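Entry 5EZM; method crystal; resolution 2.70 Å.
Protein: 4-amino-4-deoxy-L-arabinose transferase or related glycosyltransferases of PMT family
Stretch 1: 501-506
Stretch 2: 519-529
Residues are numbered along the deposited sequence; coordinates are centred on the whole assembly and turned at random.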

ATOM      1  N   LEU A 501     -14.221 -15.350  10.699  1.00 55.95           N
ATOM      2  CA  LEU A 501     -13.908 -15.828  12.037  1.00 54.12           C
ATOM      3  C   LEU A 501     -14.950 -15.340  13.032  1.00 53.89           C
ATOM      4  O   LEU A 501     -15.439 -14.211  12.937  1.00 54.48           O
ATOM      5  N   MET A 502     -15.285 -16.191  13.996  1.00 53.77           N
ATOM      6  CA  MET A 502     -16.048 -15.769  15.165  1.00 56.51           C
ATOM      7  C   MET A 502     -15.055 -15.504  16.287  1.00 56.68           C
ATOM      8  O   MET A 502     -14.507 -16.443  16.876  1.00 56.89           O
ATOM      9  N   MET A 503     -14.821 -14.226  16.576  1.00 56.92           N
ATOM     10  CA  MET A 503     -13.757 -13.841  17.491  1.00 57.48           C
ATOM     11  C   MET A 503     -14.046 -14.332  18.905  1.00 60.24           C
ATOM     12  O   MET A 503     -15.166 -14.194  19.411  1.00 59.25           O
ATOM     13  N   VAL A 504     -13.025 -14.905  19.538  1.00 62.77           N
ATOM     14  CA  VAL A 504     -13.104 -15.430  20.896  1.00 63.77           C
ATOM     15  C   VAL A 504     -12.052 -14.719  21.733  1.00 66.45           C
ATOM     16  O   VAL A 504     -10.863 -14.746  21.394  1.00 68.73           O
ATOM     17  N   GLY A 505     -12.485 -14.092  22.823  1.00 68.34           N
ATOM     18  CA  GLY A 505     -11.566 -13.383  23.690  1.00 71.65           C
ATOM     19  C   GLY A 505     -11.079 -12.076  23.101  1.00 74.73           C
ATOM     20  O   GLY A 505     -11.852 -11.353  22.469  1.00 74.27           O
ATOM     21  N   GLN A 506      -9.796 -11.764  23.297  1.00 79.37           N
ATOM     22  CA  GLN A 506      -9.234 -10.505  22.821  1.00 81.09           C
ATOM     23  C   GLN A 506      -9.337 -10.409  21.305  1.00 77.42           C
ATOM     24  O   GLN A 506      -8.676 -11.159  20.578  1.00 74.51           O
ATOM     25  N   GLN A 519     -23.558 -10.254  20.511  1.00 92.55           N
ATOM     26  CA  GLN A 519     -24.211 -11.503  20.140  1.00 95.60           C
ATOM     27  C   GLN A 519     -23.532 -12.204  18.970  1.00 92.35           C
ATOM     28  O   GLN A 519     -24.004 -13.266  18.548  1.00 93.55           O
ATOM     29  N   ARG A 520     -22.443 -11.645  18.445  1.00 87.57           N
ATOM     30  CA  ARG A 520     -21.712 -12.227  17.328  1.00 82.33           C
ATOM     31  C   ARG A 520     -20.321 -12.699  17.730  1.00 76.83           C
ATOM     32  O   ARG A 520     -19.514 -13.041  16.856  1.00 75.17           O
ATOM     33  N   VAL A 521     -20.025 -12.736  19.026  1.00 73.77           N
ATOM     34  CA  VAL A 521     -18.664 -12.933  19.513  1.00 67.52           C
ATOM     35  C   VAL A 521     -18.724 -13.641  20.863  1.00 67.17           C
ATOM     36  O   VAL A 521     -19.640 -13.411  21.658  1.00 70.18           O
ATOM     37  N   VAL A 522     -17.762 -14.524  21.107  1.00 62.77           N
ATOM     38  CA  VAL A 522     -17.576 -15.140  22.416  1.00 63.23           C
ATOM     39  C   VAL A 522     -16.710 -14.198  23.249  1.00 64.51           C
ATOM     40  O   VAL A 522     -15.585 -13.882  22.830  1.00 63.02           O
ATOM     41  N   PRO A 523     -17.182 -13.733  24.410  1.00 69.36           N
ATOM     42  CA  PRO A 523     -16.424 -12.699  25.136  1.00 73.88           C
ATOM     43  C   PRO A 523     -15.075 -13.173  25.637  1.00 77.33           C
ATOM     44  O   PRO A 523     -14.081 -12.453  25.495  1.00 77.53           O
ATOM     45  N   ASP A 524     -15.012 -14.364  26.226  1.00 83.01           N
ATOM     46  CA  ASP A 524     -13.787 -14.871  26.821  1.00 89.56           C
ATOM     47  C   ASP A 524     -13.654 -16.352  26.505  1.00 95.01           C
ATOM     48  O   ASP A 524     -14.624 -17.020  26.141  1.00 94.66           O
ATOM     49  N   VAL A 525     -12.430 -16.861  26.656  1.00101.91           N
ATOM     50  CA  VAL A 525     -12.162 -18.263  26.347  1.00102.63           C
ATOM     51  C   VAL A 525     -12.950 -19.181  27.272  1.00102.52           C
ATOM     52  O   VAL A 525     -13.336 -20.290  26.879  1.00102.18           O
ATOM     53  N   ASP A 526     -13.222 -18.737  28.500  1.00100.39           N
ATOM     54  CA  ASP A 526     -13.929 -19.589  29.450  1.00100.28           C
ATOM     55  C   ASP A 526     -15.344 -19.902  28.973  1.00 95.06           C
ATOM     56  O   ASP A 526     -15.840 -21.017  29.173  1.00 96.96           O
ATOM     57  N   SER A 527     -16.009 -18.937  28.335  1.00 89.39           N
ATOM     58  CA  SER A 527     -17.285 -19.235  27.693  1.00 84.26           C
ATOM     59  C   SER A 527     -17.087 -20.080  26.442  1.00 77.03           C
ATOM     60  O   SER A 527     -17.946 -20.906  26.098  1.00 78.01           O
ATOM     61  N   PHE A 528     -15.960 -19.890  25.756  1.00 70.10           N
ATOM     62  CA  PHE A 528     -15.675 -20.684  24.570  1.00 65.36           C
ATOM     63  C   PHE A 528     -15.522 -22.158  24.908  1.00 67.37           C
ATOM     64  O   PHE A 528     -15.767 -23.013  24.051  1.00 67.63           O
ATOM     65  N   THR A 529     -15.110 -22.483  26.138  1.00 68.46           N
ATOM     66  CA  THR A 529     -15.007 -23.890  26.513  1.00 70.55           C
ATOM     67  C   THR A 529     -16.385 -24.536  26.577  1.00 75.07           C
ATOM     68  O   THR A 529     -16.580 -25.648  26.070  1.00 74.96           O
TER

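This is a small, mostly apolar contact in which one backbone bridge sets the register and valine and methionine side chains fill in around it. The bridge pairs Val 504 with Val 522: Val 522 N donates to Met 503 O at 3.1 Å, and Gly 505 N donates to Val 522 O, also at 3.1 Å. No side chain makes a hydrogen bond across the stretches, so packing does the rest.

Val 504, chi1 t, is the hub. Val 504 CG2 meets Val 522 CG2 at 3.7 Å and Phe 528 CD1 at 4.0 Å; Val 504 CG1 lies 3.5 Å from Phe 528 CB and 4.3 Å from Val 525 CG2, so both methyls reach the helix, tying the strand to its first turn. Val 522 (t) and Phe 528 (t) both point toward the strand. Met 502, extended at t, t before chi3 turns to m, lays its CG 3.8 Å from Arg 520 O and 4.4 Å from Val 522 CG2. Met 503 (m, m, m) offers its CB to Val 521 CG2 at 4.0 Å, then leads its end away.

Gly 505 has a positive phi, which favours glycine, and its CA sits 3.2 Å from Pro 523 O. Asp 524 (p) points away and serves the helix instead: at the N-cap position, its OD1 accepts from Ser 527 OG at 2.7 Å.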

ATOM      1  CB  LEU A 501     -12.527 -15.337  12.476  1.00 52.79           C
ATOM      2  CG  LEU A 501     -11.275 -15.917  11.825  1.00 51.75           C
ATOM      3  CD1 LEU A 501     -10.050 -15.221  12.382  1.00 50.53           C
ATOM      4  CD2 LEU A 501     -11.198 -17.412  12.072  1.00 53.82           C
ATOM      5  CB  MET A 502     -17.084 -16.808  15.578  1.00 59.67           C
ATOM      6  CG  MET A 502     -17.830 -16.412  16.838  1.00 65.92           C
ATOM      7  SD  MET A 502     -19.344 -17.348  17.077  1.00 73.33           S
ATOM      8  CE  MET A 502     -20.225 -16.906  15.579  1.00 75.56           C
ATOM      9  CB  MET A 503     -13.572 -12.326  17.478  1.00 57.82           C
ATOM     10  CG  MET A 503     -13.011 -11.798  16.170  1.00 56.36           C
ATOM     11  SD  MET A 503     -11.484 -12.640  15.699  1.00 55.54           S
ATOM     12  CE  MET A 503     -10.397 -12.189  17.047  1.00 56.02           C
ATOM     13  CB  VAL A 504     -12.894 -16.951  20.933  1.00 60.52           C
ATOM     14  CG1 VAL A 504     -12.804 -17.435  22.367  1.00 62.97           C
ATOM     15  CG2 VAL A 504     -14.012 -17.661  20.187  1.00 58.12           C
ATOM     16  CB  GLN A 506      -7.780 -10.364  23.272  1.00 86.53           C
ATOM     17  CG  GLN A 506      -7.574 -10.416  24.784  1.00 94.34           C
ATOM     18  CD  GLN A 506      -7.898  -9.106  25.480  1.00102.98           C
ATOM     19  OE1 GLN A 506      -8.756  -8.343  25.038  1.00105.41           O
ATOM     20  NE2 GLN A 506      -7.200  -8.835  26.578  1.00109.18           N
ATOM     21  CB  GLN A 519     -25.684 -11.249  19.805  1.00101.79           C
ATOM     22  CG  GLN A 519     -26.521 -10.828  21.005  1.00111.00           C
ATOM     23  CD  GLN A 519     -28.001 -10.731  20.684  1.00118.42           C
ATOM     24  OE1 GLN A 519     -28.407 -10.850  19.528  1.00119.61           O
ATOM     25  NE2 GLN A 519     -28.814 -10.514  21.710  1.00123.98           N
ATOM     26  CB  ARG A 520     -21.606 -11.212  16.187  1.00 83.91           C
ATOM     27  CG  ARG A 520     -22.886 -10.436  15.924  1.00 89.80           C
ATOM     28  CD  ARG A 520     -22.647  -9.298  14.944  1.00 91.77           C
ATOM     29  NE  ARG A 520     -22.377  -9.775  13.592  1.00 91.12           N
ATOM     30  CZ  ARG A 520     -23.257  -9.729  12.597  1.00 92.71           C
ATOM     31  NH1 ARG A 520     -24.464  -9.218  12.802  1.00 94.90           N
ATOM     32  NH2 ARG A 520     -22.930 -10.186  11.396  1.00 92.30           N
ATOM     33  CB  VAL A 521     -17.924 -11.576  19.591  1.00 65.36           C
ATOM     34  CG1 VAL A 521     -16.870 -11.570  20.683  1.00 67.59           C
ATOM     35  CG2 VAL A 521     -17.293 -11.243  18.248  1.00 61.14           C
ATOM     36  CB  VAL A 522     -16.930 -16.526  22.304  1.00 58.40           C
ATOM     37  CG1 VAL A 522     -17.045 -17.274  23.625  1.00 56.62           C
ATOM     38  CG2 VAL A 522     -17.567 -17.320  21.173  1.00 56.08           C
ATOM     39  CB  PRO A 523     -17.357 -12.328  26.299  1.00 75.97           C
ATOM     40  CG  PRO A 523     -18.697 -12.878  25.935  1.00 74.87           C
ATOM     41  CD  PRO A 523     -18.427 -14.088  25.104  1.00 71.92           C
ATOM     42  CB  ASP A 524     -13.768 -14.645  28.337  1.00 94.45           C
ATOM     43  CG  ASP A 524     -14.999 -15.204  29.022  1.00 97.54           C
ATOM     44  OD1 ASP A 524     -16.047 -15.335  28.354  1.00 96.31           O
ATOM     45  OD2 ASP A 524     -14.921 -15.512  30.229  1.00102.04           O
ATOM     46  CB  VAL A 525     -10.645 -18.540  26.425  1.00104.68           C
ATOM     47  CG1 VAL A 525     -10.330 -19.962  25.981  1.00104.44           C
ATOM     48  CG2 VAL A 525      -9.876 -17.532  25.581  1.00103.33           C
ATOM     49  CB  ASP A 526     -13.941 -18.930  30.829  1.00108.04           C
ATOM     50  CG  ASP A 526     -12.576 -18.962  31.499  1.00112.12           C
ATOM     51  OD1 ASP A 526     -11.951 -20.044  31.529  1.00112.23           O
ATOM     52  OD2 ASP A 526     -12.120 -17.906  31.985  1.00115.03           O
ATOM     53  CB  SER A 527     -18.016 -17.940  27.343  1.00 84.06           C
ATOM     54  OG  SER A 527     -18.144 -17.107  28.480  1.00 88.92           O
ATOM     55  CB  PHE A 528     -14.417 -20.164  23.877  1.00 59.93           C
ATOM     56  CG  PHE A 528     -13.836 -21.125  22.883  1.00 55.55           C
ATOM     57  CD1 PHE A 528     -14.437 -21.315  21.650  1.00 52.51           C
ATOM     58  CD2 PHE A 528     -12.692 -21.847  23.186  1.00 55.36           C
ATOM     59  CE1 PHE A 528     -13.907 -22.207  20.733  1.00 51.06           C
ATOM     60  CE2 PHE A 528     -12.153 -22.738  22.273  1.00 53.78           C
ATOM     61  CZ  PHE A 528     -12.761 -22.918  21.045  1.00 50.73           C
ATOM     62  CB  THR A 529     -14.281 -24.044  27.851  1.00 73.39           C
ATOM     63  OG1 THR A 529     -15.085 -23.503  28.908  1.00 78.72           O
ATOM     64  CG2 THR A 529     -12.941 -23.326  27.817  1.00 70.65           C
TER